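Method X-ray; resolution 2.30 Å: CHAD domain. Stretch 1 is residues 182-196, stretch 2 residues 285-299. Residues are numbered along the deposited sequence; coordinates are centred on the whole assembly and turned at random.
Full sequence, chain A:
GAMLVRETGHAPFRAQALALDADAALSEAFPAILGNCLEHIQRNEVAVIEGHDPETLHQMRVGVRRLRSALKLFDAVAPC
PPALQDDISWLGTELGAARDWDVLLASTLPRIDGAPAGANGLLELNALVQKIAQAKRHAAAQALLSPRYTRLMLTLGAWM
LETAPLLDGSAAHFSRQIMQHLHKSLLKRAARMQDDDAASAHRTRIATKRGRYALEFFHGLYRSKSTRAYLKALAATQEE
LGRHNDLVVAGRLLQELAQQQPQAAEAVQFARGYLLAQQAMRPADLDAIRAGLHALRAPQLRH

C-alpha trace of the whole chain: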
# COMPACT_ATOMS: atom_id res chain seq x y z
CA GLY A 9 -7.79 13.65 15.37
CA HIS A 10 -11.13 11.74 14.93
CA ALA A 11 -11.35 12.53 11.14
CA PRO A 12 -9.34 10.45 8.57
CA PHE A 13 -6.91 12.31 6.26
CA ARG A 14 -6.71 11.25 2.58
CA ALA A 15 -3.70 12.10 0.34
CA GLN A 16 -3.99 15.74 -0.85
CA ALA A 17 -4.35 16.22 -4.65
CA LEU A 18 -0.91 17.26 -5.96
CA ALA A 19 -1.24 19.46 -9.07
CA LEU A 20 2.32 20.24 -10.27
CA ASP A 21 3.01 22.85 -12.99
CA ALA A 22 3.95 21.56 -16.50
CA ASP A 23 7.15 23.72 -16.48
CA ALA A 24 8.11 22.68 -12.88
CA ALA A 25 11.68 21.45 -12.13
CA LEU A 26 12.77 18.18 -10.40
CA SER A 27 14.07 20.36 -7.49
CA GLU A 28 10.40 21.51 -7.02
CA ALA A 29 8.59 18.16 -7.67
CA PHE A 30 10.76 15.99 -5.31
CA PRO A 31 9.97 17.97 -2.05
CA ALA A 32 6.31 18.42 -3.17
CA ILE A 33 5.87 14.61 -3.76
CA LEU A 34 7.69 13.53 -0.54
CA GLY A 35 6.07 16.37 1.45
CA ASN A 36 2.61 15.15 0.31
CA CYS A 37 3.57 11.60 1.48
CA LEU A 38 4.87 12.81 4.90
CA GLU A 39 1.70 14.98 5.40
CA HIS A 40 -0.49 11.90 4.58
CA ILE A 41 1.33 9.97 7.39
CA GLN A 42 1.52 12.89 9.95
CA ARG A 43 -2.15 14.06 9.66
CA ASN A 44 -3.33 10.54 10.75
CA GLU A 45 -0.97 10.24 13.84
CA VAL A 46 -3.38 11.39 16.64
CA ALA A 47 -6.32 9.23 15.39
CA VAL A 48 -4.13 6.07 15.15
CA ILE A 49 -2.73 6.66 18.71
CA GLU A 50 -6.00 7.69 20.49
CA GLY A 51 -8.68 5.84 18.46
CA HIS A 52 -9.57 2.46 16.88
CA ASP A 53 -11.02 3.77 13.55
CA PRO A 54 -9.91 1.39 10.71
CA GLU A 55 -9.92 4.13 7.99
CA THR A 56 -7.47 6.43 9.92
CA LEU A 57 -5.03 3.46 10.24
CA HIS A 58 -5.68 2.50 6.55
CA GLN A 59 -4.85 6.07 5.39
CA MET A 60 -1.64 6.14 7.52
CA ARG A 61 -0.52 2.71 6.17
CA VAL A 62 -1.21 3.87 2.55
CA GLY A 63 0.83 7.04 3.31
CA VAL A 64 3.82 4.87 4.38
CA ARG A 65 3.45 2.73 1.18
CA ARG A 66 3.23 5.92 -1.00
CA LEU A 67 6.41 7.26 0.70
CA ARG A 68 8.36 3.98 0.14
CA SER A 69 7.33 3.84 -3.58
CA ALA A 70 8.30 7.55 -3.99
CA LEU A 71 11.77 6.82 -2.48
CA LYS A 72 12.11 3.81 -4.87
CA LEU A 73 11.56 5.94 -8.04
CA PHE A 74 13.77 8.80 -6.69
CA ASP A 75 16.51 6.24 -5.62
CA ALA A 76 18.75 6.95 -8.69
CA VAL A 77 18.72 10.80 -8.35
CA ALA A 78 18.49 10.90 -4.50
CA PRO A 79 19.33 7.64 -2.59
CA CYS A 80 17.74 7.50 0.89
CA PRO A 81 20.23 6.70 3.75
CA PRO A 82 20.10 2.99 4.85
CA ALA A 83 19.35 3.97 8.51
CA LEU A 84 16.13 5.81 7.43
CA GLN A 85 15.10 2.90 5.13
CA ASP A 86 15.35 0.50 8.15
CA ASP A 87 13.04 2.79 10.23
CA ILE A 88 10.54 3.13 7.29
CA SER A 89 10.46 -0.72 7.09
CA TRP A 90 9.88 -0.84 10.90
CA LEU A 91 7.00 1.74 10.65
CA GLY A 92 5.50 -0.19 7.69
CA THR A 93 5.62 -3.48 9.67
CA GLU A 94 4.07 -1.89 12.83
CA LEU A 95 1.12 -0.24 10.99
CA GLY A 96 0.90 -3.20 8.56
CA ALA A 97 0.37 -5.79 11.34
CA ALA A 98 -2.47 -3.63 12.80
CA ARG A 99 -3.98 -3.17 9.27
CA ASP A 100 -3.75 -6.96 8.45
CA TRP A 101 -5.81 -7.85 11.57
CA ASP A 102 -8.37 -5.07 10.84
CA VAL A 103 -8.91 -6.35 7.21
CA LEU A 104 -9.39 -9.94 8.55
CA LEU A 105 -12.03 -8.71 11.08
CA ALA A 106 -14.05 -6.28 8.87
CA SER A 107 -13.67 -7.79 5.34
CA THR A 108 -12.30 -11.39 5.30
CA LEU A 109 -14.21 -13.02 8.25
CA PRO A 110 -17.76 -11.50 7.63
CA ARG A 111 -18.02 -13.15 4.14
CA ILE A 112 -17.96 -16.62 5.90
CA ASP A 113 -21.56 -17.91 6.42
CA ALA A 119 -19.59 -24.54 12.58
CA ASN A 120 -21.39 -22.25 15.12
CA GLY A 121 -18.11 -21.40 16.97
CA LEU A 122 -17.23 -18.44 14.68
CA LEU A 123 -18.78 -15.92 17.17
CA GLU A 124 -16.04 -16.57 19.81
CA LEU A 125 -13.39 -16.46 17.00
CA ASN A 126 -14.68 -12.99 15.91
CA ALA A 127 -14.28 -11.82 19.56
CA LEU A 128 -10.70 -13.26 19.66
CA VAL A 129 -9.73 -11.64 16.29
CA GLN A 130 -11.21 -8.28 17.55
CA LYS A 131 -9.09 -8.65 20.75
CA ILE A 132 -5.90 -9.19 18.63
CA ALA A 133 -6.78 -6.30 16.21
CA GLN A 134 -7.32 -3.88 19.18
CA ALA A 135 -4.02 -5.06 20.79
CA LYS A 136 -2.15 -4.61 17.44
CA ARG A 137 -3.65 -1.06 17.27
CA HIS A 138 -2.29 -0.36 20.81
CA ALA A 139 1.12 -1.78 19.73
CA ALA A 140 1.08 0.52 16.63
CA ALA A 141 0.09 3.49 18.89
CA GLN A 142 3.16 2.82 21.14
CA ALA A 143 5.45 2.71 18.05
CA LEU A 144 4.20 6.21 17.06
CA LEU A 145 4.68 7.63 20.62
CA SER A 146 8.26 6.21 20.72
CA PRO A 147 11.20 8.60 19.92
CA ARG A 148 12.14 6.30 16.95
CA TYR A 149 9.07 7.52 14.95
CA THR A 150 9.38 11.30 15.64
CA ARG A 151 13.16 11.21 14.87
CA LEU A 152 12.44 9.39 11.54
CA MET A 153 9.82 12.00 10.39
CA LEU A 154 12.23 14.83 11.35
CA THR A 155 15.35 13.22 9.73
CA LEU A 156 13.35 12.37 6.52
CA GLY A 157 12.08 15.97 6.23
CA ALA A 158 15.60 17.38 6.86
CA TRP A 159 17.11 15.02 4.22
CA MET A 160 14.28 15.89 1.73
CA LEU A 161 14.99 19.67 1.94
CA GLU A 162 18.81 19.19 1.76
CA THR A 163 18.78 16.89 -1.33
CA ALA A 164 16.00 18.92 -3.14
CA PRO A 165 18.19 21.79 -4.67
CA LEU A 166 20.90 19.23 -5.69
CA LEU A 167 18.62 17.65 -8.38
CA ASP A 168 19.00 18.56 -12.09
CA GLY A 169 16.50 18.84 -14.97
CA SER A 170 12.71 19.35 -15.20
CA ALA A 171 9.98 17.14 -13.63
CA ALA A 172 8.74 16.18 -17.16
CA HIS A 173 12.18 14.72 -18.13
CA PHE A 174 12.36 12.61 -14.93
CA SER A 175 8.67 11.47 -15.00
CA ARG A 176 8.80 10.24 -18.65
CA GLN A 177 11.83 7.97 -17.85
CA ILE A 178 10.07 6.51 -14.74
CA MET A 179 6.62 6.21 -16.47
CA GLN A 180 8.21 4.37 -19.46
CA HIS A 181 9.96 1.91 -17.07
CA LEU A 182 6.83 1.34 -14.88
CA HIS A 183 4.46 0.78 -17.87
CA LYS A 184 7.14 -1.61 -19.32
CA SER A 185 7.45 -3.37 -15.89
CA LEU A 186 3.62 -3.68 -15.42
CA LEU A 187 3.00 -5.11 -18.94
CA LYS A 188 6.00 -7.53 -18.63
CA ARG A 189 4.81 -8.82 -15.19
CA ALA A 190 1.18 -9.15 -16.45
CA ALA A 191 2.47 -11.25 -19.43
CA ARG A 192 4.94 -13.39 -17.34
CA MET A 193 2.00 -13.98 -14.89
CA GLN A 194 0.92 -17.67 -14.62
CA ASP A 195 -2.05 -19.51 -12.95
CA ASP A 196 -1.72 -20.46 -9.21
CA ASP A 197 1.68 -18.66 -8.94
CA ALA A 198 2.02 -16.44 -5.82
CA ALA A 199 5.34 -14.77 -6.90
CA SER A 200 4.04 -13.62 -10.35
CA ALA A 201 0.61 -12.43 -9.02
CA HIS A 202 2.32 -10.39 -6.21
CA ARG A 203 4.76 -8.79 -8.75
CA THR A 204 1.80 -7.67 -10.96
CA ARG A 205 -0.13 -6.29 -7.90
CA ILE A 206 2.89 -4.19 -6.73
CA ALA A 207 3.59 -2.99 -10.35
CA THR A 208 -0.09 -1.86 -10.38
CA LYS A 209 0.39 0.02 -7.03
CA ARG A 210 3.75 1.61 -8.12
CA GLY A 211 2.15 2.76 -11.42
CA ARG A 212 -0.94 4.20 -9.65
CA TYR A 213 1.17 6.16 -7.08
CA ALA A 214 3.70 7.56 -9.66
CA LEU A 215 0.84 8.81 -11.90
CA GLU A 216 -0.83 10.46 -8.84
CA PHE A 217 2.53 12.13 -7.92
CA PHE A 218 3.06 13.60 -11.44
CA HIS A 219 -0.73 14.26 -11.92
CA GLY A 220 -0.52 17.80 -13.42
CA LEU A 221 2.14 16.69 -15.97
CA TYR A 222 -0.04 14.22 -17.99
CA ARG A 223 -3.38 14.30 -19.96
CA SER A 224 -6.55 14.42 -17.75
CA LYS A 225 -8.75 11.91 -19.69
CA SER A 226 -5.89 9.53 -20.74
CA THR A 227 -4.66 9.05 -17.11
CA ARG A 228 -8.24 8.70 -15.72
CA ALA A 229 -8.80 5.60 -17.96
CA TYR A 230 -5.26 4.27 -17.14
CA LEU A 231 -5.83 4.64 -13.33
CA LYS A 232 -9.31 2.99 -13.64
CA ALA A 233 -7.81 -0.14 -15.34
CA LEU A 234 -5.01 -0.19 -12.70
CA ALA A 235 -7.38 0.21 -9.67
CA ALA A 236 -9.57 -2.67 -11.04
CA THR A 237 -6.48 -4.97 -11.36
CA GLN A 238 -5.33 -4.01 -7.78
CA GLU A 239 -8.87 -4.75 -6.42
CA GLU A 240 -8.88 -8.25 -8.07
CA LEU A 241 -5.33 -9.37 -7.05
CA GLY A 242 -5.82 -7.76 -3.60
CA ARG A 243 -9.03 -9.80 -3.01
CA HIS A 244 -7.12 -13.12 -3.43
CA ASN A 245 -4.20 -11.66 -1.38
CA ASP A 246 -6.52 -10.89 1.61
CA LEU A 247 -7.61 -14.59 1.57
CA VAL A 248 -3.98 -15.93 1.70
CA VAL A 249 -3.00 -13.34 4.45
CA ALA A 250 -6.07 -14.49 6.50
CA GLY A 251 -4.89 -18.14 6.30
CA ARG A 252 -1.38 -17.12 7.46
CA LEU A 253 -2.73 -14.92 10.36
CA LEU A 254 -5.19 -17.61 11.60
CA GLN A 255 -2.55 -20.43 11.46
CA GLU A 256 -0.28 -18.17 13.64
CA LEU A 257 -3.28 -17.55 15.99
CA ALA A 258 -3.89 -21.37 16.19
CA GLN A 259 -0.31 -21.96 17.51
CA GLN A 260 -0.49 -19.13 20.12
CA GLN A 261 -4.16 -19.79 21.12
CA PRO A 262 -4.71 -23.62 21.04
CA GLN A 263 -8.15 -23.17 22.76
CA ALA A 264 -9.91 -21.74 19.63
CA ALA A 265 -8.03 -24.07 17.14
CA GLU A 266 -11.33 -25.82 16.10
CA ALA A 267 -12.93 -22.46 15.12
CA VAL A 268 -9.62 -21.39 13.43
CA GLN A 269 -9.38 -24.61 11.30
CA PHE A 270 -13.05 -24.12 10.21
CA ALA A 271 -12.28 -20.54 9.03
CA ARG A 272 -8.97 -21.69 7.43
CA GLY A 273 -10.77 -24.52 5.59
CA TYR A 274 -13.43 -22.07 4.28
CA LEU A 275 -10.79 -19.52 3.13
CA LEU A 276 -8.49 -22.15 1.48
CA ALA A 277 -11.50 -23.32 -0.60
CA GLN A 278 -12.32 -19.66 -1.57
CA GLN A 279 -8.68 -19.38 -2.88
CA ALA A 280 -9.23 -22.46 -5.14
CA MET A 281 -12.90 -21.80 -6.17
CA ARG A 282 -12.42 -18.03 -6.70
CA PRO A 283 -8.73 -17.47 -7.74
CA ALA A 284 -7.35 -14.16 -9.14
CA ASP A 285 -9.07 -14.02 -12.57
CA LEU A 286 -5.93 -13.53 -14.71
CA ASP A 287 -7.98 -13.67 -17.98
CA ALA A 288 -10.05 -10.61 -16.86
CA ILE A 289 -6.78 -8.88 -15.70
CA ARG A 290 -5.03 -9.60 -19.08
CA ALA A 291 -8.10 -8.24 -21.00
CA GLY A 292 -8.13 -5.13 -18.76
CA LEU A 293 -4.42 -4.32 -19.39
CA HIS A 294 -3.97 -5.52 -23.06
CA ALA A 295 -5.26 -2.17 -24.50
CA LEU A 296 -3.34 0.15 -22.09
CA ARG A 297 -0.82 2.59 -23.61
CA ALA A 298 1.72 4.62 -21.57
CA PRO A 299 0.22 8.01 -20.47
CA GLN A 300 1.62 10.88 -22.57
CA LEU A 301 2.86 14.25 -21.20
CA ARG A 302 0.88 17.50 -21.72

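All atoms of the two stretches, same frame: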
# COMPACT_ATOMS: atom_id res chain seq x y z
N LEU A 182 7.94 1.92 -15.65
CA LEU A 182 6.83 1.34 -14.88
C LEU A 182 5.74 0.72 -15.75
O LEU A 182 5.19 -0.30 -15.36
CB LEU A 182 6.23 2.35 -13.89
CG LEU A 182 7.05 2.59 -12.61
CD1 LEU A 182 6.51 3.77 -11.85
CD2 LEU A 182 7.05 1.37 -11.69
N HIS A 183 5.45 1.32 -16.92
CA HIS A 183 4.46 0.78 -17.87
C HIS A 183 5.04 -0.50 -18.49
O HIS A 183 4.31 -1.48 -18.65
CB HIS A 183 4.11 1.82 -18.96
CG HIS A 183 3.05 1.36 -19.92
ND1 HIS A 183 1.74 1.18 -19.51
CD2 HIS A 183 3.13 1.09 -21.24
CE1 HIS A 183 1.08 0.79 -20.59
NE2 HIS A 183 1.88 0.72 -21.65
N LYS A 184 6.36 -0.49 -18.78
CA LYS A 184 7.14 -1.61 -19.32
C LYS A 184 7.17 -2.75 -18.30
O LYS A 184 6.98 -3.91 -18.68
CB LYS A 184 8.56 -1.14 -19.67
CG LYS A 184 9.55 -2.22 -20.11
CD LYS A 184 10.91 -1.64 -20.51
CE LYS A 184 11.79 -1.22 -19.35
NZ LYS A 184 12.94 -0.40 -19.80
N SER A 185 7.40 -2.42 -17.00
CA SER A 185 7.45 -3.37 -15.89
C SER A 185 6.09 -4.02 -15.63
O SER A 185 6.04 -5.23 -15.44
CB SER A 185 7.97 -2.69 -14.62
OG SER A 185 8.16 -3.61 -13.56
N LEU A 186 5.00 -3.21 -15.63
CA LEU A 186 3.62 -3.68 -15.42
C LEU A 186 3.19 -4.67 -16.50
O LEU A 186 2.72 -5.75 -16.16
CB LEU A 186 2.64 -2.48 -15.33
CG LEU A 186 1.14 -2.79 -15.40
CD1 LEU A 186 0.62 -3.34 -14.08
CD2 LEU A 186 0.35 -1.56 -15.78
N LEU A 187 3.36 -4.29 -17.78
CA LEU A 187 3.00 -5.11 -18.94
C LEU A 187 3.80 -6.42 -19.00
O LEU A 187 3.23 -7.45 -19.34
CB LEU A 187 3.16 -4.31 -20.24
CG LEU A 187 1.87 -3.84 -20.93
CD1 LEU A 187 1.11 -2.81 -20.09
CD2 LEU A 187 2.16 -3.25 -22.29
N LYS A 188 5.11 -6.37 -18.65
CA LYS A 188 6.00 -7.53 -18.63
C LYS A 188 5.56 -8.53 -17.55
O LYS A 188 5.48 -9.72 -17.82
CB LYS A 188 7.46 -7.09 -18.38
CG LYS A 188 8.51 -8.13 -18.77
CD LYS A 188 9.80 -7.98 -17.96
CE LYS A 188 10.72 -6.89 -18.45
NZ LYS A 188 11.93 -6.76 -17.60
N ARG A 189 5.26 -8.02 -16.33
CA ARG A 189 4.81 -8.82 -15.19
C ARG A 189 3.42 -9.41 -15.40
O ARG A 189 3.15 -10.51 -14.93
CB ARG A 189 4.89 -8.02 -13.89
CG ARG A 189 6.31 -7.87 -13.36
CD ARG A 189 6.40 -6.85 -12.26
NE ARG A 189 7.76 -6.75 -11.73
CZ ARG A 189 8.09 -6.18 -10.57
NH1 ARG A 189 7.14 -5.65 -9.80
NH2 ARG A 189 9.35 -6.14 -10.18
N ALA A 190 2.54 -8.69 -16.13
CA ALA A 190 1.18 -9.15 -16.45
C ALA A 190 1.21 -10.26 -17.52
O ALA A 190 0.31 -11.09 -17.55
CB ALA A 190 0.33 -7.98 -16.93
N ALA A 191 2.26 -10.26 -18.37
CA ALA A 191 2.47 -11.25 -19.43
C ALA A 191 3.17 -12.51 -18.88
O ALA A 191 2.78 -13.62 -19.23
CB ALA A 191 3.29 -10.65 -20.56
N ARG A 192 4.18 -12.32 -17.99
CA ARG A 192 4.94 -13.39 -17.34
C ARG A 192 4.10 -14.13 -16.29
O ARG A 192 4.45 -15.25 -15.90
CB ARG A 192 6.22 -12.82 -16.70
CG ARG A 192 7.51 -13.11 -17.48
CD ARG A 192 7.78 -12.10 -18.58
NE ARG A 192 9.15 -12.22 -19.09
CZ ARG A 192 9.61 -11.63 -20.19
NH1 ARG A 192 8.80 -10.87 -20.93
NH2 ARG A 192 10.86 -11.80 -20.57
N MET A 193 2.99 -13.50 -15.86
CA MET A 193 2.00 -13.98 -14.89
C MET A 193 1.41 -15.33 -15.31
O MET A 193 0.95 -15.47 -16.45
CB MET A 193 0.90 -12.92 -14.75
CG MET A 193 0.02 -13.07 -13.53
SD MET A 193 -1.02 -11.60 -13.29
CE MET A 193 -2.04 -11.66 -14.78
N GLN A 194 1.44 -16.32 -14.40
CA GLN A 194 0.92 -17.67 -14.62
C GLN A 194 -0.06 -18.09 -13.51
O GLN A 194 0.04 -17.59 -12.39
CB GLN A 194 2.09 -18.67 -14.76
CG GLN A 194 1.73 -20.03 -15.39
CD GLN A 194 1.32 -19.94 -16.84
OE1 GLN A 194 0.14 -19.78 -17.18
NE2 GLN A 194 2.29 -20.05 -17.74
N ASP A 195 -1.01 -18.99 -13.85
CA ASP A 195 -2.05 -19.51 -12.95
C ASP A 195 -1.49 -20.24 -11.73
O ASP A 195 -0.57 -21.05 -11.85
CB ASP A 195 -3.05 -20.40 -13.72
CG ASP A 195 -2.47 -21.64 -14.39
OD1 ASP A 195 -1.28 -21.60 -14.80
OD2 ASP A 195 -3.21 -22.64 -14.52
N ASP A 196 -2.06 -19.93 -10.54
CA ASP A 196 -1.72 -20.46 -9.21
C ASP A 196 -0.25 -20.21 -8.81
O ASP A 196 0.34 -21.01 -8.07
CB ASP A 196 -2.12 -21.95 -9.09
CG ASP A 196 -3.60 -22.17 -8.89
OD1 ASP A 196 -4.34 -22.13 -9.90
OD2 ASP A 196 -4.02 -22.38 -7.73
N ASP A 285 -8.69 -13.86 -11.17
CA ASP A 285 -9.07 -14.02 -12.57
C ASP A 285 -8.08 -13.31 -13.49
O ASP A 285 -8.27 -12.13 -13.82
CB ASP A 285 -10.53 -13.58 -12.82
CG ASP A 285 -11.14 -14.04 -14.14
OD1 ASP A 285 -10.52 -14.90 -14.81
OD2 ASP A 285 -12.23 -13.55 -14.49
N LEU A 286 -7.01 -14.03 -13.86
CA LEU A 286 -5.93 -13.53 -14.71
C LEU A 286 -6.42 -13.16 -16.10
O LEU A 286 -5.94 -12.18 -16.65
CB LEU A 286 -4.75 -14.52 -14.79
CG LEU A 286 -4.18 -15.12 -13.48
CD1 LEU A 286 -2.99 -15.99 -13.78
CD2 LEU A 286 -3.78 -14.05 -12.47
N ASP A 287 -7.39 -13.92 -16.66
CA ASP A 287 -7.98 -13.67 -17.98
C ASP A 287 -8.67 -12.30 -18.04
O ASP A 287 -8.53 -11.60 -19.05
CB ASP A 287 -8.94 -14.80 -18.38
CG ASP A 287 -8.28 -16.14 -18.70
OD1 ASP A 287 -7.03 -16.18 -18.77
OD2 ASP A 287 -9.01 -17.13 -18.88
N ALA A 288 -9.38 -11.91 -16.96
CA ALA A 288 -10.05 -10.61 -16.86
C ALA A 288 -9.02 -9.49 -16.67
O ALA A 288 -9.22 -8.38 -17.17
CB ALA A 288 -11.03 -10.62 -15.70
N ILE A 289 -7.90 -9.79 -15.96
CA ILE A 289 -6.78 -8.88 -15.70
C ILE A 289 -6.05 -8.59 -17.02
O ILE A 289 -5.84 -7.42 -17.35
CB ILE A 289 -5.84 -9.45 -14.59
CG1 ILE A 289 -6.48 -9.33 -13.19
CG2 ILE A 289 -4.45 -8.80 -14.61
CD1 ILE A 289 -5.97 -10.32 -12.14
N ARG A 290 -5.70 -9.65 -17.78
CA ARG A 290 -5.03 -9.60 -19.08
C ARG A 290 -5.84 -8.76 -20.08
O ARG A 290 -5.27 -7.91 -20.75
CB ARG A 290 -4.78 -11.01 -19.63
CG ARG A 290 -3.60 -11.73 -18.98
CD ARG A 290 -3.82 -13.23 -18.94
NE ARG A 290 -2.70 -13.94 -18.34
CZ ARG A 290 -2.69 -15.25 -18.07
NH1 ARG A 290 -3.77 -15.99 -18.33
NH2 ARG A 290 -1.63 -15.82 -17.53
N ALA A 291 -7.18 -8.97 -20.12
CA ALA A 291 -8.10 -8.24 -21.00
C ALA A 291 -8.25 -6.76 -20.58
O ALA A 291 -8.55 -5.92 -21.43
CB ALA A 291 -9.46 -8.92 -21.02
N GLY A 292 -8.05 -6.48 -19.30
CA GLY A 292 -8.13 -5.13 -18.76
C GLY A 292 -6.88 -4.30 -18.99
O GLY A 292 -6.96 -3.07 -19.02
N LEU A 293 -5.72 -4.97 -19.18
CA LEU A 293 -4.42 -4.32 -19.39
C LEU A 293 -3.85 -4.44 -20.82
O LEU A 293 -2.87 -3.76 -21.12
CB LEU A 293 -3.38 -4.83 -18.37
CG LEU A 293 -3.73 -4.81 -16.87
CD1 LEU A 293 -2.81 -5.72 -16.09
CD2 LEU A 293 -3.66 -3.41 -16.29
N HIS A 294 -4.45 -5.30 -21.69
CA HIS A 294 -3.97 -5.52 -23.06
C HIS A 294 -4.05 -4.28 -23.97
O HIS A 294 -3.27 -4.16 -24.91
CB HIS A 294 -4.66 -6.72 -23.72
CG HIS A 294 -5.93 -6.39 -24.46
ND1 HIS A 294 -7.11 -6.16 -23.78
CD2 HIS A 294 -6.15 -6.25 -25.78
CE1 HIS A 294 -8.01 -5.89 -24.72
NE2 HIS A 294 -7.48 -5.93 -25.93
N ALA A 295 -5.02 -3.38 -23.70
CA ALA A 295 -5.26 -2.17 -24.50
C ALA A 295 -4.50 -0.94 -24.00
O ALA A 295 -4.34 0.01 -24.76
CB ALA A 295 -6.75 -1.88 -24.54
N LEU A 296 -4.05 -0.96 -22.73
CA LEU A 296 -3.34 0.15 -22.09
C LEU A 296 -2.06 0.59 -22.78
O LEU A 296 -1.18 -0.22 -23.09
CB LEU A 296 -3.06 -0.12 -20.61
CG LEU A 296 -4.22 0.00 -19.62
CD1 LEU A 296 -3.73 -0.23 -18.21
CD2 LEU A 296 -4.89 1.38 -19.68
N ARG A 297 -1.97 1.91 -23.02
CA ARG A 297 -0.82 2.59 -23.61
C ARG A 297 -0.29 3.55 -22.56
O ARG A 297 -1.08 4.11 -21.80
CB ARG A 297 -1.24 3.36 -24.88
CG ARG A 297 -1.69 2.47 -26.04
CD ARG A 297 -2.25 3.29 -27.19
NE ARG A 297 -1.20 3.80 -28.07
CZ ARG A 297 -1.36 4.82 -28.91
NH1 ARG A 297 -2.51 5.47 -28.97
NH2 ARG A 297 -0.35 5.21 -29.68
N ALA A 298 1.04 3.74 -22.52
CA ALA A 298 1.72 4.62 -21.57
C ALA A 298 1.14 6.05 -21.61
O ALA A 298 0.97 6.59 -22.71
CB ALA A 298 3.22 4.66 -21.87
N PRO A 299 0.78 6.65 -20.45
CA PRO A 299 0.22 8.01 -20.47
C PRO A 299 1.22 9.02 -21.00
O PRO A 299 2.40 8.98 -20.62
CB PRO A 299 -0.15 8.27 -19.00
CG PRO A 299 -0.16 6.92 -18.35
CD PRO A 299 0.89 6.14 -19.06

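When two helices pack in a nearly antiparallel sense, the side chains between their axes commonly supply the apolar contact, while a polar side chain can reach a backbone carbonyl where the partner helix gives way to loop. The pairing of residues 182-196 with 285-299 in this CHAD domain illustrates the principle. The helix axes run at 149° to one another and approach to 10.5 Å, so the order of contacts reverses: His183 lies near Ala298, Leu187 near Leu293, Ala190 near Arg290 and Asp195 near Leu286.

The apolar contacts are few, and they gather round Leu293 and Met193. Leu293 points toward the first helix and meets it at successive turns, its CD1 lying 4.0 Å from Ala190 CB and its CD2 4.4 Å from Leu186 CD2. The small side chain of Ala190 goes with a close backbone approach here, its CA standing 6.8 Å from Arg290 CA. Just beyond the first helix, Met193 reaches across with chi1 and chi2 both t and chi3 p. The chain is extended through chi1 and chi2 and turns at chi3, and its methyl touches two residues of the second helix: Met193 CE is 3.8 Å from Leu286 CD2 and 3.7 Å from Ile289 CG2. Leu286 also packs against backbone, with its CD1 3.6 Å from Asp195 N.

A single hydrogen bond joins the stretches. Arg290 NH2 donates to Met193 O at 2.8 Å with an N-H...acceptor angle of 139°. The CA-to-CB bond of Arg290 points sideways, yet the end of its side chain comes nearer and brings the guanidinium edge-on to this carbonyl. The acceptor belongs to a residue in the loop after the helix. At its other terminal nitrogen, Arg290 NH1 forms a salt bridge with Asp287 OD1 at 3.3 Å, one turn earlier in the same helix; the associated hydrogen bond is weak. One guanidinium thus links the neighbouring chain segment to an acid of its own helix.

At the end of the contact near Ala298, the interactions gather round the His183 ring. His183 points toward the second stretch, and Ala298 CB sits over its face, 4.0 Å from the ring centroid and 28° off the normal, in a CH-pi interaction. Leu296 O lies near the ring plane, 3.5 Å from His183 NE2. Proximity alone does not make a hydrogen bond: His183 NE2 and Ala298 N are 3.3 Å apart, but the angle is poor, as expected for a nitrogen lying over the ring face. His183 ND1 is satisfied elsewhere in the structure.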